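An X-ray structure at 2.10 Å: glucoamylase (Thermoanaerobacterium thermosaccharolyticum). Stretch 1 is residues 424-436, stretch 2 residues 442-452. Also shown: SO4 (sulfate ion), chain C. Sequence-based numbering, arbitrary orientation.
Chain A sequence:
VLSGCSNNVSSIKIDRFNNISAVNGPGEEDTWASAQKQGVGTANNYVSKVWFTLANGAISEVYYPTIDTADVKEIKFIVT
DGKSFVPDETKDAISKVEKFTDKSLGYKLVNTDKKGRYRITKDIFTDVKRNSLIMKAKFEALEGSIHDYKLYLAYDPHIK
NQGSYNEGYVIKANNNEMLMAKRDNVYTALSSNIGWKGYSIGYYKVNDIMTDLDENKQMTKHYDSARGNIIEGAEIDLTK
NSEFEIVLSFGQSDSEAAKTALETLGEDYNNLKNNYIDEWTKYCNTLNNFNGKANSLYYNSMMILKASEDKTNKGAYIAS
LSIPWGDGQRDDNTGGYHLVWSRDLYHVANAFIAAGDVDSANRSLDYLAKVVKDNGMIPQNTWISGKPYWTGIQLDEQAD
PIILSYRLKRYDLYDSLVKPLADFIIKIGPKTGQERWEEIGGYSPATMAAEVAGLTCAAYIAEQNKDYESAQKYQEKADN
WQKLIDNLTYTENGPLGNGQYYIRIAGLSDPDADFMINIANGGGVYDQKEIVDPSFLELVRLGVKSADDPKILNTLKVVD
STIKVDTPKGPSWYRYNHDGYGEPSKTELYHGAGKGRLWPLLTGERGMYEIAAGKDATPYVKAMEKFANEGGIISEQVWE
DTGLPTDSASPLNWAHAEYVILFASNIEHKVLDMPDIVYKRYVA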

# COMPACT_ATOMS: atom_id res chain seq x y z
N PHE A 424 1.87 -10.19 28.44
CA PHE A 424 1.03 -10.99 27.57
C PHE A 424 1.88 -12.04 26.84
O PHE A 424 1.49 -13.21 26.75
CB PHE A 424 0.31 -10.10 26.56
CG PHE A 424 -0.62 -10.84 25.64
CD1 PHE A 424 -0.45 -10.77 24.26
CD2 PHE A 424 -1.65 -11.62 26.15
CE1 PHE A 424 -1.31 -11.46 23.40
CE2 PHE A 424 -2.51 -12.32 25.30
CZ PHE A 424 -2.33 -12.24 23.93
N ILE A 425 3.03 -11.62 26.35
CA ILE A 425 3.94 -12.52 25.65
C ILE A 425 4.43 -13.67 26.54
O ILE A 425 4.49 -14.82 26.11
CB ILE A 425 5.18 -11.76 25.13
CG1 ILE A 425 4.77 -10.80 24.01
CG2 ILE A 425 6.24 -12.74 24.62
CD1 ILE A 425 5.86 -9.84 23.59
N ILE A 426 4.78 -13.35 27.79
CA ILE A 426 5.26 -14.37 28.71
C ILE A 426 4.16 -15.36 29.08
O ILE A 426 4.43 -16.50 29.44
CB ILE A 426 5.81 -13.73 30.00
CG1 ILE A 426 7.07 -12.92 29.66
CG2 ILE A 426 6.12 -14.81 31.05
CD1 ILE A 426 7.84 -12.43 30.86
N LYS A 427 2.92 -14.92 28.95
CA LYS A 427 1.77 -15.76 29.26
C LYS A 427 1.49 -16.80 28.18
O LYS A 427 1.07 -17.92 28.49
CB LYS A 427 0.54 -14.88 29.45
CG LYS A 427 -0.19 -15.13 30.73
CD LYS A 427 -1.27 -14.08 30.97
CE LYS A 427 -0.67 -12.79 31.50
NZ LYS A 427 -1.74 -11.94 32.09
N ILE A 428 1.72 -16.45 26.92
CA ILE A 428 1.44 -17.40 25.84
C ILE A 428 2.63 -17.88 25.01
O ILE A 428 2.55 -18.92 24.36
CB ILE A 428 0.37 -16.83 24.89
CG1 ILE A 428 0.81 -15.47 24.35
CG2 ILE A 428 -0.96 -16.72 25.62
CD1 ILE A 428 -0.14 -14.88 23.35
N GLY A 429 3.72 -17.13 25.02
CA GLY A 429 4.88 -17.53 24.24
C GLY A 429 5.58 -18.76 24.79
O GLY A 429 5.20 -19.26 25.85
N PRO A 430 6.62 -19.27 24.12
CA PRO A 430 7.16 -18.74 22.87
C PRO A 430 6.41 -19.16 21.61
O PRO A 430 6.66 -18.63 20.52
CB PRO A 430 8.59 -19.25 22.88
CG PRO A 430 8.44 -20.60 23.52
CD PRO A 430 7.51 -20.30 24.68
N LYS A 431 5.48 -20.11 21.74
CA LYS A 431 4.72 -20.56 20.57
C LYS A 431 3.79 -19.44 20.13
O LYS A 431 3.39 -18.61 20.94
CB LYS A 431 3.91 -21.83 20.88
CG LYS A 431 3.21 -22.39 19.65
CD LYS A 431 3.13 -23.91 19.63
CE LYS A 431 1.94 -24.44 20.40
NZ LYS A 431 1.70 -25.88 20.05
N THR A 432 3.47 -19.41 18.84
CA THR A 432 2.60 -18.36 18.31
C THR A 432 1.40 -18.93 17.55
O THR A 432 1.47 -20.05 17.02
CB THR A 432 3.40 -17.42 17.37
OG1 THR A 432 2.59 -16.30 17.00
CG2 THR A 432 3.84 -18.18 16.11
N GLY A 433 0.30 -18.18 17.53
CA GLY A 433 -0.89 -18.62 16.84
C GLY A 433 -0.62 -18.66 15.35
O GLY A 433 -1.10 -19.52 14.62
N GLN A 434 0.16 -17.68 14.89
CA GLN A 434 0.54 -17.62 13.49
C GLN A 434 1.82 -16.79 13.35
O GLN A 434 2.07 -15.88 14.14
CB GLN A 434 -0.60 -17.03 12.65
CG GLN A 434 -1.11 -15.69 13.12
CD GLN A 434 -2.46 -15.33 12.52
OE1 GLN A 434 -2.86 -14.17 12.53
NE2 GLN A 434 -3.17 -16.33 11.99
N GLU A 435 2.64 -17.16 12.37
CA GLU A 435 3.88 -16.45 12.11
C GLU A 435 3.55 -15.23 11.26
O GLU A 435 2.37 -14.97 11.00
CB GLU A 435 4.89 -17.37 11.42
CG GLU A 435 4.29 -18.39 10.46
CD GLU A 435 3.51 -17.74 9.32
OE1 GLU A 435 2.26 -17.67 9.41
OE2 GLU A 435 4.14 -17.31 8.34
N ARG A 436 4.56 -14.49 10.81
CA ARG A 436 4.28 -13.26 10.08
C ARG A 436 3.50 -13.32 8.76
O ARG A 436 3.00 -12.30 8.30
CB ARG A 436 5.57 -12.45 9.89
CG ARG A 436 6.58 -13.00 8.92
CD ARG A 436 7.79 -12.06 8.89
NE ARG A 436 8.75 -12.39 7.85
CZ ARG A 436 9.76 -11.60 7.50
NH1 ARG A 436 10.60 -11.97 6.53
NH2 ARG A 436 9.94 -10.44 8.11
N GLY A 442 2.88 -22.31 15.76
CA GLY A 442 3.94 -23.19 16.21
C GLY A 442 5.16 -22.40 16.60
O GLY A 442 5.06 -21.23 16.97
N TYR A 443 6.33 -23.04 16.52
CA TYR A 443 7.58 -22.38 16.86
C TYR A 443 8.24 -21.91 15.58
O TYR A 443 8.64 -22.71 14.73
CB TYR A 443 8.48 -23.36 17.63
CG TYR A 443 7.81 -23.87 18.88
CD1 TYR A 443 7.19 -25.13 18.90
CD2 TYR A 443 7.73 -23.08 20.02
CE1 TYR A 443 6.50 -25.57 20.03
CE2 TYR A 443 7.04 -23.50 21.15
CZ TYR A 443 6.43 -24.75 21.15
OH TYR A 443 5.72 -25.15 22.26
N SER A 444 8.33 -20.59 15.46
CA SER A 444 8.91 -19.93 14.28
C SER A 444 10.18 -19.17 14.63
O SER A 444 10.19 -18.38 15.58
CB SER A 444 7.89 -18.94 13.71
OG SER A 444 8.51 -17.98 12.88
N PRO A 445 11.27 -19.40 13.89
CA PRO A 445 12.48 -18.65 14.23
C PRO A 445 12.29 -17.14 14.14
O PRO A 445 12.77 -16.40 15.00
CB PRO A 445 13.53 -19.19 13.23
CG PRO A 445 12.72 -19.84 12.15
CD PRO A 445 11.54 -20.43 12.87
N ALA A 446 11.57 -16.67 13.13
CA ALA A 446 11.32 -15.24 12.98
C ALA A 446 10.51 -14.71 14.15
O ALA A 446 10.87 -13.70 14.75
CB ALA A 446 10.58 -14.95 11.67
N THR A 447 9.43 -15.40 14.49
CA THR A 447 8.58 -14.98 15.61
C THR A 447 9.34 -15.04 16.94
O THR A 447 9.28 -14.11 17.74
CB THR A 447 7.32 -15.86 15.72
OG1 THR A 447 6.56 -15.74 14.51
CG2 THR A 447 6.47 -15.42 16.90
N MET A 448 10.06 -16.14 17.18
CA MET A 448 10.82 -16.26 18.42
C MET A 448 11.92 -15.19 18.50
O MET A 448 12.25 -14.73 19.59
CB MET A 448 11.43 -17.65 18.54
CG MET A 448 10.40 -18.73 18.81
SD MET A 448 11.16 -20.31 19.12
CE MET A 448 11.68 -20.10 20.82
N ALA A 449 12.47 -14.80 17.35
CA ALA A 449 13.51 -13.77 17.34
C ALA A 449 12.89 -12.47 17.84
O ALA A 449 13.50 -11.74 18.63
CB ALA A 449 14.06 -13.57 15.92
N ALA A 450 11.68 -12.19 17.36
CA ALA A 450 10.96 -10.98 17.76
C ALA A 450 10.64 -11.02 19.25
O ALA A 450 10.72 -9.99 19.93
CB ALA A 450 9.67 -10.85 16.95
N GLU A 451 10.26 -12.20 19.76
CA GLU A 451 9.92 -12.36 21.17
C GLU A 451 11.12 -12.15 22.08
O GLU A 451 10.99 -11.56 23.15
CB GLU A 451 9.31 -13.75 21.43
CG GLU A 451 7.95 -13.97 20.77
CD GLU A 451 7.38 -15.34 21.05
OE1 GLU A 451 6.63 -15.49 22.03
OE2 GLU A 451 7.69 -16.28 20.28
N VAL A 452 12.28 -12.66 21.67
CA VAL A 452 13.51 -12.51 22.46
C VAL A 452 13.93 -11.04 22.48
O VAL A 452 14.26 -10.49 23.53
CB VAL A 452 14.67 -13.36 21.87
CG1 VAL A 452 15.99 -12.97 22.54
CG2 VAL A 452 14.40 -14.84 22.09
S SO4 C . 4.25 -28.57 21.89
O1 SO4 C . 3.83 -27.66 20.81
O2 SO4 C . 3.05 -29.21 22.48
O3 SO4 C . 5.14 -29.61 21.35
O4 SO4 C . 4.97 -27.81 22.93
O HOH W 1 6.89 -18.97 17.67
O HOH W 2 4.23 -13.99 14.67
O HOH W 3 7.12 -14.89 11.97

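The two stretches are joined at a single antiparallel bridge, where Thr-432 N donates to Gly-442 O (3.1 Å) and Gly-442 N to Thr-432 O (2.9 Å). The backbone angles of Gly-442 would press a CB against the preceding carbonyl oxygen, so glycine suits this position. Close by, the buried Glu-451 reaches out of its helix to bring OE2 within 2.6 Å of Pro-430 O, a separation suggesting that the acid is protonated. Its OE1 lies 3.5 Å from Gly-429 CA, where a CB would clash with it.

Water extends the polar contact. One molecule donates to Pro-430 O and Gly-442 O and accepts from Ser-444 N. Thr-447 OG1 donates to a second, which donates in turn to Gln-434 O, and accepts from a third, which is held by Arg-436 N. Ser-444 OG caps the helix, accepting from Thr-447 N at 3.2 Å.

Around this framework, Thr-432 CB packs against Thr-447 CG2 (3.7 Å), and Pro-430, preceded by a cis peptide bond, sets CB 3.8 Å from Met-448 CE and CG near the edge of the Tyr-443 ring. Lys-431 lays CD over the face of that ring, while its NZ and Tyr-443 OH both donate to one sulfate. Together the contacts bury 606 Å².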